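Local atomic coordinates of protein of unknown function DUF574 (Streptomyces avermitilis, PDB entry 3GO4), a protein that is of unknown function but binds S-adenosyl-L-homocysteine and probably acts as an S-adenosylmethionine-dependent methyltransferase with a Rossmann-like fold. Residues Arg107-Asp112 with Ala134-Asp139; Ala138-Pro143 with Val180-Arg185; Leu164-Ile169 with Ser194-Ser199. All coordinates share one frame; numbering follows the deposited sequence.

How the interactions relate
Interactions 1 and 3 are two parallel strand pairs of one sheet, their centres about 14 Å apart, with strand 81-85 lying between strands 107-112 and 163-167. Interaction 2 starts where interaction 1 ends, sharing Ala138 and Asp139, and packs the loop that follows the strand against helix 179-187, which links the two strands of interaction 3. Here the selenomethionine Met140 touches the strand pair directly, CE lying 3.6 Å from Val166 CG1, while its SE packs on Ile169. All three contacts meet S-adenosyl-L-homocysteine: Asp112 at the ribose, the shared Asp139 and Met140 at the adenine edge, and Ile167 O at the amino group, while Ile169 of interaction 3 also reaches the base.

Interaction 1: Arg107-Asp112 with Ala134-Asp139. With SAH (S-adenosyl-L-homocysteine), chain B.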
loop_
_atom_site.group_PDB
_atom_site.type_symbol
_atom_site.label_atom_id
_atom_site.label_comp_id
_atom_site.label_asym_id
_atom_site.label_seq_id
_atom_site.Cartn_x
_atom_site.Cartn_y
_atom_site.Cartn_z
ATOM N N ARG A 107 7.299 8.708 -13.457
ATOM C CA ARG A 107 7.898 9.280 -12.262
ATOM C C ARG A 107 7.169 8.741 -11.038
ATOM O O ARG A 107 5.950 8.569 -11.081
ATOM C CB ARG A 107 7.756 10.793 -12.279
ATOM C CG ARG A 107 8.382 11.496 -13.491
ATOM C CD ARG A 107 7.787 12.910 -13.611
ATOM N NE ARG A 107 8.423 13.738 -14.643
ATOM C CZ ARG A 107 7.958 14.921 -15.064
ATOM N NH1 ARG A 107 6.823 15.434 -14.562
ATOM N NH2 ARG A 107 8.620 15.594 -16.010
ATOM N N VAL A 108 7.912 8.499 -9.952
ATOM C CA VAL A 108 7.349 7.953 -8.710
ATOM C C VAL A 108 8.008 8.550 -7.480
ATOM O O VAL A 108 9.228 8.680 -7.440
ATOM C CB VAL A 108 7.610 6.415 -8.653
ATOM C CG1 VAL A 108 7.101 5.820 -7.376
ATOM C CG2 VAL A 108 6.975 5.680 -9.878
ATOM N N VAL A 109 7.204 8.922 -6.495
ATOM C CA VAL A 109 7.725 9.360 -5.195
ATOM C C VAL A 109 7.260 8.303 -4.220
ATOM O O VAL A 109 6.063 7.991 -4.152
ATOM C CB VAL A 109 7.243 10.743 -4.729
ATOM C CG1 VAL A 109 7.627 10.971 -3.262
ATOM C CG2 VAL A 109 7.809 11.809 -5.582
ATOM N N TYR A 110 8.216 7.731 -3.492
ATOM C CA TYR A 110 7.979 6.700 -2.530
ATOM C C TYR A 110 8.086 7.344 -1.165
ATOM O O TYR A 110 8.894 8.248 -0.967
ATOM C CB TYR A 110 9.036 5.656 -2.570
ATOM C CG TYR A 110 9.000 4.739 -3.751
ATOM C CD1 TYR A 110 8.046 3.763 -3.832
ATOM C CD2 TYR A 110 9.990 4.771 -4.696
ATOM C CE1 TYR A 110 8.048 2.848 -4.882
ATOM C CE2 TYR A 110 10.002 3.852 -5.751
ATOM C CZ TYR A 110 9.046 2.907 -5.815
ATOM O OH TYR A 110 9.077 1.954 -6.842
ATOM N N VAL A 111 7.263 6.884 -0.252
ATOM C CA VAL A 111 7.229 7.485 1.091
ATOM C C VAL A 111 7.002 6.452 2.205
ATOM O O VAL A 111 6.109 5.600 2.096
ATOM C CB VAL A 111 6.050 8.489 1.137
ATOM C CG1 VAL A 111 6.048 9.252 2.449
ATOM C CG2 VAL A 111 6.047 9.469 -0.123
ATOM N N ASP A 112 7.782 6.508 3.299
ATOM C CA ASP A 112 7.562 5.577 4.391
ATOM C C ASP A 112 8.106 6.229 5.635
ATOM O O ASP A 112 8.918 7.156 5.532
ATOM C CB ASP A 112 8.228 4.208 4.121
ATOM C CG ASP A 112 7.488 3.037 4.788
ATOM O OD1 ASP A 112 7.591 2.866 5.990
ATOM O OD2 ASP A 112 6.804 2.236 4.095
ATOM N N ALA A 134 12.103 9.073 -6.372
ATOM C CA ALA A 134 12.562 9.767 -5.169
ATOM C C ALA A 134 12.020 9.074 -3.944
ATOM O O ALA A 134 10.979 8.426 -4.006
ATOM C CB ALA A 134 12.056 11.187 -5.191
ATOM N N TYR A 135 12.690 9.249 -2.800
ATOM C CA TYR A 135 12.216 8.625 -1.580
ATOM C C TYR A 135 12.210 9.697 -0.524
ATOM O O TYR A 135 13.147 10.464 -0.420
ATOM C CB TYR A 135 13.055 7.390 -1.113
ATOM C CG TYR A 135 12.616 6.917 0.274
ATOM C CD1 TYR A 135 11.474 6.140 0.442
ATOM C CD2 TYR A 135 13.305 7.301 1.424
ATOM C CE1 TYR A 135 11.034 5.741 1.673
ATOM C CE2 TYR A 135 12.857 6.877 2.686
ATOM C CZ TYR A 135 11.700 6.132 2.793
ATOM O OH TYR A 135 11.213 5.701 3.995
ATOM N N VAL A 136 11.133 9.739 0.229
ATOM C CA VAL A 136 10.978 10.688 1.313
ATOM C C VAL A 136 10.610 9.904 2.550
ATOM O O VAL A 136 9.681 9.101 2.508
ATOM C CB VAL A 136 9.821 11.719 1.000
ATOM C CG1 VAL A 136 9.508 12.597 2.218
ATOM C CG2 VAL A 136 10.164 12.575 -0.205
ATOM N N GLU A 137 11.296 10.163 3.671
ATOM C CA GLU A 137 10.933 9.543 4.927
ATOM C C GLU A 137 10.029 10.544 5.633
ATOM O O GLU A 137 10.465 11.642 5.958
ATOM C CB GLU A 137 12.156 9.252 5.776
ATOM C CG GLU A 137 11.864 8.400 6.956
ATOM C CD GLU A 137 13.090 8.154 7.782
ATOM O OE1 GLU A 137 13.492 9.063 8.542
ATOM O OE2 GLU A 137 13.644 7.055 7.685
ATOM N N ALA A 138 8.771 10.162 5.849
ATOM C CA ALA A 138 7.766 11.060 6.370
ATOM C C ALA A 138 6.542 10.291 6.845
ATOM O O ALA A 138 6.314 9.146 6.443
ATOM C CB ALA A 138 7.359 12.063 5.286
ATOM N N ASP A 139 5.753 10.952 7.689
ATOM C CA ASP A 139 4.553 10.384 8.300
ATOM C C ASP A 139 3.300 10.851 7.546
ATOM O O ASP A 139 3.093 12.065 7.363
ATOM C CB ASP A 139 4.537 10.842 9.772
ATOM C CG ASP A 139 3.428 10.199 10.601
ATOM O OD1 ASP A 139 2.445 9.680 10.038
ATOM O OD2 ASP A 139 3.536 10.247 11.863
HETATM N N SAH B . 2.431 -0.413 0.280
HETATM C CA SAH B . 3.306 -1.652 0.412
HETATM C CB SAH B . 3.822 -1.886 1.840
HETATM C CG SAH B . 2.713 -2.179 2.859
HETATM S SD SAH B . 3.310 -2.374 4.525
HETATM C C SAH B . 2.541 -2.864 -0.076
HETATM O O SAH B . 3.085 -3.831 -0.611
HETATM O OXT SAH B . 1.319 -2.896 0.010
HETATM C "C5'" SAH B . 2.809 -0.945 5.427
HETATM C "C4'" SAH B . 3.862 0.145 5.344
HETATM O "O4'" SAH B . 3.288 1.383 5.771
HETATM C "C3'" SAH B . 5.061 -0.127 6.238
HETATM O "O3'" SAH B . 6.233 -0.009 5.459
HETATM C "C2'" SAH B . 4.980 0.940 7.307
HETATM O "O2'" SAH B . 6.223 1.342 7.843
HETATM C "C1'" SAH B . 4.277 2.058 6.547
HETATM N N9 SAH B . 3.608 3.032 7.404
HETATM C C8 SAH B . 2.829 2.759 8.467
HETATM N N7 SAH B . 2.362 3.893 9.030
HETATM C C5 SAH B . 2.856 4.914 8.319
HETATM C C6 SAH B . 2.741 6.375 8.375
HETATM N N6 SAH B . 1.975 6.916 9.348
HETATM N N1 SAH B . 3.409 7.106 7.456
HETATM C C2 SAH B . 4.140 6.521 6.468
HETATM N N3 SAH B . 4.297 5.182 6.360
HETATM C C4 SAH B . 3.671 4.352 7.226
#
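Asp112 meets the neighbouring strand at two points: its CB lies 3.3 Å from Tyr135 OH, and its O receives Ala138 N at 3.0 Å from above the carbonyl plane, tying the loop to the strand end. Ala134, at the start of the pairing, is joined through both backbone polar atoms: its O accepts from Tyr110 N at 2.9 Å, almost straight at 173°, and its N gives a more bent bond to Val108 O at 3.1 Å. Its small CB packs against Val109 CG2 at 4.3 Å. These parallel strands belong to the Rossmann-like sheet of S-adenosylmethionine-dependent methyltransferases, in which an acidic residue closing the second strand typically takes the ribose hydroxyls. Asp112 has that place. Its OD1 accepts from SAH O2' at 2.8 Å and its OD2 from SAH O3' at 2.7 Å, so the two oxygens take one hydroxyl each. Asp114 N and Gly88 N donate to OD1 and OD2 respectively, which steadies the carboxylate. On the same face Tyr135 lays its ring alongside strand 107-112, with CD1 3.9 Å from Tyr110 CB. Its CG stands anti to the backbone N (chi1 172°), which sends the ring forward along the strand direction; a long flat side chain suits this place because it spans from Tyr110 to Asp112. Tyr110 itself turns away, one ring face covered by Val108 CG1 and its hydroxyl bonded to His96.

Interaction 2: Ala138-Pro143 with Val180-Arg185; sequences ADMLDP and VGIVRR. With SAH (S-adenosyl-L-homocysteine), chain B.
Asp139 OD1 takes two N-H groups at once, SAH N6 at 2.9 Å and Leu141 N at 3.0 Å, and so couples the adenine to the loop that leans on helix 179-187. The bond from Leu141 makes an Asx turn and reaches OD1 from above the carboxylate plane, 49° out of it. An aspartate suits the spot because its short side chain can fold back to the chain while still offering an acceptor to the ligand. A leucine in its place would probably leave both the adenine amino group and Leu141 N without their shared acceptor, and the turn less firmly fixed beside the base. A type I turn from Asp139 to Asp142 is closed by Asp142 N on Asp139 O at 2.8 Å. Within it Met140 N donates to SAH N1 at 3.0 Å, nearly straight at 167°, so that the adenine is read by a donor and an acceptor side by side. The side chains meet the helix through apolar groups; Ile182 CG2 also lies 3.2 Å from Met140 O. Branched Ile182 serves two neighbours: its CG2 lies 3.9 Å from Met140 CG, while its CD1 meets Leu141 CD1 at 3.6 Å. The selenomethionine Met140 bends at its third torsion (-51°), bringing CE near Val183 CG2. Farther along, Pro143 CG rests on the aliphatic part of Arg185, 3.8 Å from its CG; a rigid proline ring fits the start of helix 143-147, which Asp142 caps at its N-terminus. Leu186 backs both Met140 and Pro143, and Val183 turns to Leu196 and Met198 of strand 195-201, so helix 179-187 packs on both the adenine loop and the sheet, with Met140 reaching Val166 beside it.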
loop_
_atom_site.group_PDB
_atom_site.type_symbol
_atom_site.label_atom_id
_atom_site.label_comp_id
_atom_site.label_asym_id
_atom_site.label_seq_id
_atom_site.Cartn_x
_atom_site.Cartn_y
_atom_site.Cartn_z
ATOM N N ALA A 138 8.771 10.162 5.849
ATOM C CA ALA A 138 7.766 11.060 6.370
ATOM C C ALA A 138 6.542 10.291 6.845
ATOM O O ALA A 138 6.314 9.146 6.443
ATOM C CB ALA A 138 7.359 12.063 5.286
ATOM N N ASP A 139 5.753 10.952 7.689
ATOM C CA ASP A 139 4.553 10.384 8.300
ATOM C C ASP A 139 3.300 10.851 7.546
ATOM O O ASP A 139 3.093 12.065 7.363
ATOM C CB ASP A 139 4.537 10.842 9.772
ATOM C CG ASP A 139 3.428 10.199 10.601
ATOM O OD1 ASP A 139 2.445 9.680 10.038
ATOM O OD2 ASP A 139 3.536 10.247 11.863
HETATM N N MSE A 140 2.452 9.908 7.098
HETATM C CA MSE A 140 1.247 10.296 6.336
HETATM C C MSE A 140 0.295 11.194 7.140
HETATM O O MSE A 140 -0.502 11.942 6.563
HETATM C CB MSE A 140 0.513 9.089 5.711
HETATM C CG MSE A 140 -0.676 8.521 6.435
HETATM SE SE MSE A 140 -1.522 7.070 5.356
HETATM C CE MSE A 140 -1.726 7.908 3.678
ATOM N N LEU A 141 0.401 11.147 8.466
ATOM C CA LEU A 141 -0.369 12.040 9.314
ATOM C C LEU A 141 0.115 13.503 9.187
ATOM O O LEU A 141 -0.435 14.394 9.809
ATOM C CB LEU A 141 -0.377 11.557 10.775
ATOM C CG LEU A 141 -1.435 10.478 11.054
ATOM C CD1 LEU A 141 -1.318 9.270 10.110
ATOM C CD2 LEU A 141 -1.390 10.027 12.485
ATOM N N ASP A 142 1.121 13.759 8.359
ATOM C CA ASP A 142 1.597 15.131 8.139
ATOM C C ASP A 142 1.721 15.343 6.652
ATOM O O ASP A 142 2.824 15.347 6.122
ATOM C CB ASP A 142 2.929 15.363 8.849
ATOM C CG ASP A 142 3.405 16.797 8.758
ATOM O OD1 ASP A 142 2.758 17.633 8.088
ATOM O OD2 ASP A 142 4.454 17.086 9.356
ATOM N N PRO A 143 0.581 15.513 5.961
ATOM C CA PRO A 143 0.618 15.669 4.492
ATOM C C PRO A 143 1.505 16.805 3.953
ATOM O O PRO A 143 2.046 16.689 2.835
ATOM C CB PRO A 143 -0.852 15.897 4.132
ATOM C CG PRO A 143 -1.628 15.270 5.270
ATOM C CD PRO A 143 -0.802 15.458 6.483
ATOM N N VAL A 180 -9.830 8.811 6.618
ATOM C CA VAL A 180 -10.480 9.304 5.418
ATOM C C VAL A 180 -9.995 10.729 5.107
ATOM O O VAL A 180 -9.654 11.040 3.985
ATOM C CB VAL A 180 -12.023 9.247 5.538
ATOM C CG1 VAL A 180 -12.687 9.920 4.331
ATOM C CG2 VAL A 180 -12.493 7.796 5.680
ATOM N N GLY A 181 -9.900 11.573 6.123
ATOM C CA GLY A 181 -9.462 12.959 5.949
ATOM C C GLY A 181 -8.012 13.079 5.519
ATOM O O GLY A 181 -7.691 13.853 4.633
ATOM N N ILE A 182 -7.148 12.289 6.141
ATOM C CA ILE A 182 -5.737 12.256 5.796
ATOM C C ILE A 182 -5.561 11.858 4.321
ATOM O O ILE A 182 -4.828 12.497 3.579
ATOM C CB ILE A 182 -4.981 11.274 6.655
ATOM C CG1 ILE A 182 -4.954 11.773 8.104
ATOM C CG2 ILE A 182 -3.538 11.098 6.117
ATOM C CD1 ILE A 182 -4.445 10.763 9.042
ATOM N N VAL A 183 -6.254 10.812 3.910
ATOM C CA VAL A 183 -6.165 10.359 2.515
ATOM C C VAL A 183 -6.664 11.400 1.516
ATOM O O VAL A 183 -6.010 11.667 0.476
ATOM C CB VAL A 183 -6.895 9.016 2.301
ATOM C CG1 VAL A 183 -7.181 8.810 0.829
ATOM C CG2 VAL A 183 -6.083 7.839 2.874
ATOM N N ARG A 184 -7.829 11.969 1.806
ATOM C CA ARG A 184 -8.426 12.980 0.941
ATOM C C ARG A 184 -7.650 14.306 0.965
ATOM O O ARG A 184 -7.725 15.092 0.026
ATOM C CB ARG A 184 -9.903 13.150 1.282
ATOM C CG ARG A 184 -10.673 11.848 1.102
ATOM C CD ARG A 184 -10.554 11.277 -0.326
ATOM N NE ARG A 184 -11.266 12.135 -1.277
ATOM C CZ ARG A 184 -12.506 11.922 -1.722
ATOM N NH1 ARG A 184 -13.183 10.849 -1.345
ATOM N NH2 ARG A 184 -13.067 12.774 -2.584
ATOM N N ARG A 185 -6.899 14.542 2.035
ATOM C CA ARG A 185 -6.040 15.707 2.088
ATOM C C ARG A 185 -4.866 15.542 1.116
ATOM O O ARG A 185 -4.444 16.509 0.512
ATOM C CB ARG A 185 -5.549 15.947 3.520
ATOM C CG ARG A 185 -4.551 17.051 3.639
ATOM C CD ARG A 185 -5.108 18.419 3.293
ATOM N NE ARG A 185 -4.040 19.422 3.372
ATOM C CZ ARG A 185 -3.256 19.776 2.353
ATOM N NH1 ARG A 185 -3.424 19.241 1.132
ATOM N NH2 ARG A 185 -2.301 20.681 2.551
HETATM N N SAH B . 2.431 -0.413 0.280
HETATM C CA SAH B . 3.306 -1.652 0.412
HETATM C CB SAH B . 3.822 -1.886 1.840
HETATM C CG SAH B . 2.713 -2.179 2.859
HETATM S SD SAH B . 3.310 -2.374 4.525
HETATM C C SAH B . 2.541 -2.864 -0.076
HETATM O O SAH B . 3.085 -3.831 -0.611
HETATM O OXT SAH B . 1.319 -2.896 0.010
HETATM C "C5'" SAH B . 2.809 -0.945 5.427
HETATM C "C4'" SAH B . 3.862 0.145 5.344
HETATM O "O4'" SAH B . 3.288 1.383 5.771
HETATM C "C3'" SAH B . 5.061 -0.127 6.238
HETATM O "O3'" SAH B . 6.233 -0.009 5.459
HETATM C "C2'" SAH B . 4.980 0.940 7.307
HETATM O "O2'" SAH B . 6.223 1.342 7.843
HETATM C "C1'" SAH B . 4.277 2.058 6.547
HETATM N N9 SAH B . 3.608 3.032 7.404
HETATM C C8 SAH B . 2.829 2.759 8.467
HETATM N N7 SAH B . 2.362 3.893 9.030
HETATM C C5 SAH B . 2.856 4.914 8.319
HETATM C C6 SAH B . 2.741 6.375 8.375
HETATM N N6 SAH B . 1.975 6.916 9.348
HETATM N N1 SAH B . 3.409 7.106 7.456
HETATM C C2 SAH B . 4.140 6.521 6.468
HETATM N N3 SAH B . 4.297 5.182 6.360
HETATM C C4 SAH B . 3.671 4.352 7.226
#

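Interaction 3: Leu164-Ile169 with Ser194-Ser199; sequences LTVIAI and SYLAMS. With SAH (S-adenosyl-L-homocysteine), chain B.
Leu164 and Leu196 lie side by side on one face of this strand pair, CD2 of the first 3.9 Å from CD1 of the second, and Val166 continues the row with the selenomethionine Met198. Such bulky apolar residues suit a face covered by helix 179-187 and, at Val166, by Met140. The backbone polar atoms between them are paired with one another. Leu164 N gives its hydrogen to Tyr195 O at 2.8 Å, Ala197 N to Leu164 O at 2.9 Å, and Val166 N to Ala197 O at 2.9 Å, all three nearly straight, the last at 175°. The next bond is weak: Ser199 N to Val166 O is 3.5 Å. A water adds to this end, donating to Val166 O and Ser199 O and accepting from Ile169 N. Ser199 OG, set between the backbone N and carbonyl carbon (chi1 66°), receives a weak, bent bond from Ala168 N at 2.6 Å and also bonds to Asn62 OD1. Thr165 OG1 is satisfied by Asp84 and Leu83 of strand 81-85. Ile167 O accepts from SAH N at 2.8 Å, and Ile169 CD1 packs against the adenine at SAH C4. Two parallel strands joined through helix 179-187 form a beta-alpha-beta crossover, with the ligand at the carboxyl side of the sheet, consistent with a Rossmann-like methyltransferase cofactor site.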
loop_
_atom_site.group_PDB
_atom_site.type_symbol
_atom_site.label_atom_id
_atom_site.label_comp_id
_atom_site.label_asym_id
_atom_site.label_seq_id
_atom_site.Cartn_x
_atom_site.Cartn_y
_atom_site.Cartn_z
ATOM N N LEU A 164 -2.382 8.321 -6.547
ATOM C CA LEU A 164 -2.048 8.280 -5.113
ATOM C C LEU A 164 -2.258 6.824 -4.706
ATOM O O LEU A 164 -3.386 6.315 -4.728
ATOM C CB LEU A 164 -2.935 9.228 -4.325
ATOM C CG LEU A 164 -2.774 9.317 -2.797
ATOM C CD1 LEU A 164 -1.325 9.679 -2.397
ATOM C CD2 LEU A 164 -3.815 10.268 -2.225
ATOM N N THR A 165 -1.177 6.136 -4.381
ATOM C CA THR A 165 -1.253 4.725 -3.973
ATOM C C THR A 165 -1.076 4.655 -2.460
ATOM O O THR A 165 -0.054 5.022 -1.941
ATOM C CB THR A 165 -0.212 3.831 -4.654
ATOM O OG1 THR A 165 1.083 4.450 -4.622
ATOM C CG2 THR A 165 -0.598 3.547 -6.112
ATOM N N VAL A 166 -2.088 4.145 -1.794
ATOM C CA VAL A 166 -2.111 4.047 -0.348
ATOM C C VAL A 166 -2.471 2.601 -0.055
ATOM O O VAL A 166 -3.602 2.259 0.208
ATOM C CB VAL A 166 -3.100 5.097 0.219
ATOM C CG1 VAL A 166 -3.064 5.105 1.777
ATOM C CG2 VAL A 166 -2.767 6.483 -0.327
ATOM N N ILE A 167 -1.463 1.744 -0.082
ATOM C CA ILE A 167 -1.685 0.321 -0.053
ATOM C C ILE A 167 -1.212 -0.369 1.192
ATOM O O ILE A 167 -0.039 -0.306 1.536
ATOM C CB ILE A 167 -1.032 -0.324 -1.307
ATOM C CG1 ILE A 167 -1.461 0.481 -2.555
ATOM C CG2 ILE A 167 -1.346 -1.874 -1.417
ATOM C CD1 ILE A 167 -1.044 -0.093 -3.933
ATOM N N ALA A 168 -2.150 -1.060 1.842
ATOM C CA ALA A 168 -1.861 -1.881 3.014
ATOM C C ALA A 168 -1.321 -1.042 4.117
ATOM O O ALA A 168 -0.403 -1.497 4.810
ATOM C CB ALA A 168 -0.842 -2.918 2.737
ATOM N N ILE A 169 -1.807 0.181 4.211
ATOM C CA ILE A 169 -1.343 1.078 5.294
ATOM C C ILE A 169 -2.455 1.659 6.128
ATOM O O ILE A 169 -2.273 1.833 7.370
ATOM C CB ILE A 169 -0.433 2.213 4.744
ATOM C CG1 ILE A 169 -0.097 3.240 5.855
ATOM C CG2 ILE A 169 -1.123 2.989 3.689
ATOM C CD1 ILE A 169 0.940 4.240 5.475
ATOM N N SER A 194 -6.547 12.463 -11.900
ATOM C CA SER A 194 -5.730 11.724 -10.978
ATOM C C SER A 194 -6.546 10.492 -10.501
ATOM O O SER A 194 -7.733 10.341 -10.855
ATOM C CB SER A 194 -5.359 12.617 -9.773
ATOM O OG SER A 194 -4.386 13.576 -10.136
ATOM N N TYR A 195 -5.899 9.642 -9.695
ATOM C CA TYR A 195 -6.513 8.464 -9.116
ATOM C C TYR A 195 -6.089 8.176 -7.685
ATOM O O TYR A 195 -5.033 8.603 -7.226
ATOM C CB TYR A 195 -6.110 7.242 -9.907
ATOM C CG TYR A 195 -6.737 7.070 -11.260
ATOM C CD1 TYR A 195 -6.283 7.787 -12.358
ATOM C CD2 TYR A 195 -7.701 6.089 -11.476
ATOM C CE1 TYR A 195 -6.832 7.589 -13.623
ATOM C CE2 TYR A 195 -8.259 5.899 -12.723
ATOM C CZ TYR A 195 -7.822 6.649 -13.795
ATOM O OH TYR A 195 -8.368 6.440 -15.045
ATOM N N LEU A 196 -6.928 7.415 -7.003
ATOM C CA LEU A 196 -6.636 6.924 -5.681
ATOM C C LEU A 196 -6.773 5.401 -5.749
ATOM O O LEU A 196 -7.808 4.892 -6.209
ATOM C CB LEU A 196 -7.639 7.502 -4.709
ATOM C CG LEU A 196 -7.601 6.996 -3.266
ATOM C CD1 LEU A 196 -6.211 7.233 -2.644
ATOM C CD2 LEU A 196 -8.717 7.680 -2.494
ATOM N N ALA A 197 -5.722 4.689 -5.347
ATOM C CA ALA A 197 -5.712 3.209 -5.285
ATOM C C ALA A 197 -5.385 2.845 -3.852
ATOM O O ALA A 197 -4.409 3.346 -3.309
ATOM C CB ALA A 197 -4.702 2.635 -6.201
HETATM N N MSE A 198 -6.222 2.005 -3.238
HETATM C CA MSE A 198 -6.059 1.609 -1.868
HETATM C C MSE A 198 -6.289 0.113 -1.638
HETATM O O MSE A 198 -7.026 -0.560 -2.431
HETATM C CB MSE A 198 -7.078 2.351 -1.010
HETATM C CG MSE A 198 -7.098 3.817 -1.201
HETATM SE SE MSE A 198 -8.040 4.586 0.330
HETATM C CE MSE A 198 -6.905 4.008 1.793
ATOM N N SER A 199 -5.624 -0.433 -0.627
ATOM C CA SER A 199 -5.987 -1.790 -0.156
ATOM C C SER A 199 -6.386 -1.579 1.309
ATOM O O SER A 199 -5.665 -0.921 2.071
ATOM C CB SER A 199 -4.906 -2.861 -0.350
ATOM O OG SER A 199 -3.765 -2.595 0.452
HETATM N N SAH B . 2.431 -0.413 0.280
HETATM C CA SAH B . 3.306 -1.652 0.412
HETATM C CB SAH B . 3.822 -1.886 1.840
HETATM C CG SAH B . 2.713 -2.179 2.859
HETATM S SD SAH B . 3.310 -2.374 4.525
HETATM C C SAH B . 2.541 -2.864 -0.076
HETATM O O SAH B . 3.085 -3.831 -0.611
HETATM O OXT SAH B . 1.319 -2.896 0.010
HETATM C "C5'" SAH B . 2.809 -0.945 5.427
HETATM C "C4'" SAH B . 3.862 0.145 5.344
HETATM O "O4'" SAH B . 3.288 1.383 5.771
HETATM C "C3'" SAH B . 5.061 -0.127 6.238
HETATM O "O3'" SAH B . 6.233 -0.009 5.459
HETATM C "C2'" SAH B . 4.980 0.940 7.307
HETATM O "O2'" SAH B . 6.223 1.342 7.843
HETATM C "C1'" SAH B . 4.277 2.058 6.547
HETATM N N9 SAH B . 3.608 3.032 7.404
HETATM C C8 SAH B . 2.829 2.759 8.467
HETATM N N7 SAH B . 2.362 3.893 9.030
HETATM C C5 SAH B . 2.856 4.914 8.319
HETATM C C6 SAH B . 2.741 6.375 8.375
HETATM N N6 SAH B . 1.975 6.916 9.348
HETATM N N1 SAH B . 3.409 7.106 7.456
HETATM C C2 SAH B . 4.140 6.521 6.468
HETATM N N3 SAH B . 4.297 5.182 6.360
HETATM C C4 SAH B . 3.671 4.352 7.226
HETATM O O HOH W 1 -4.218 1.360 2.836
#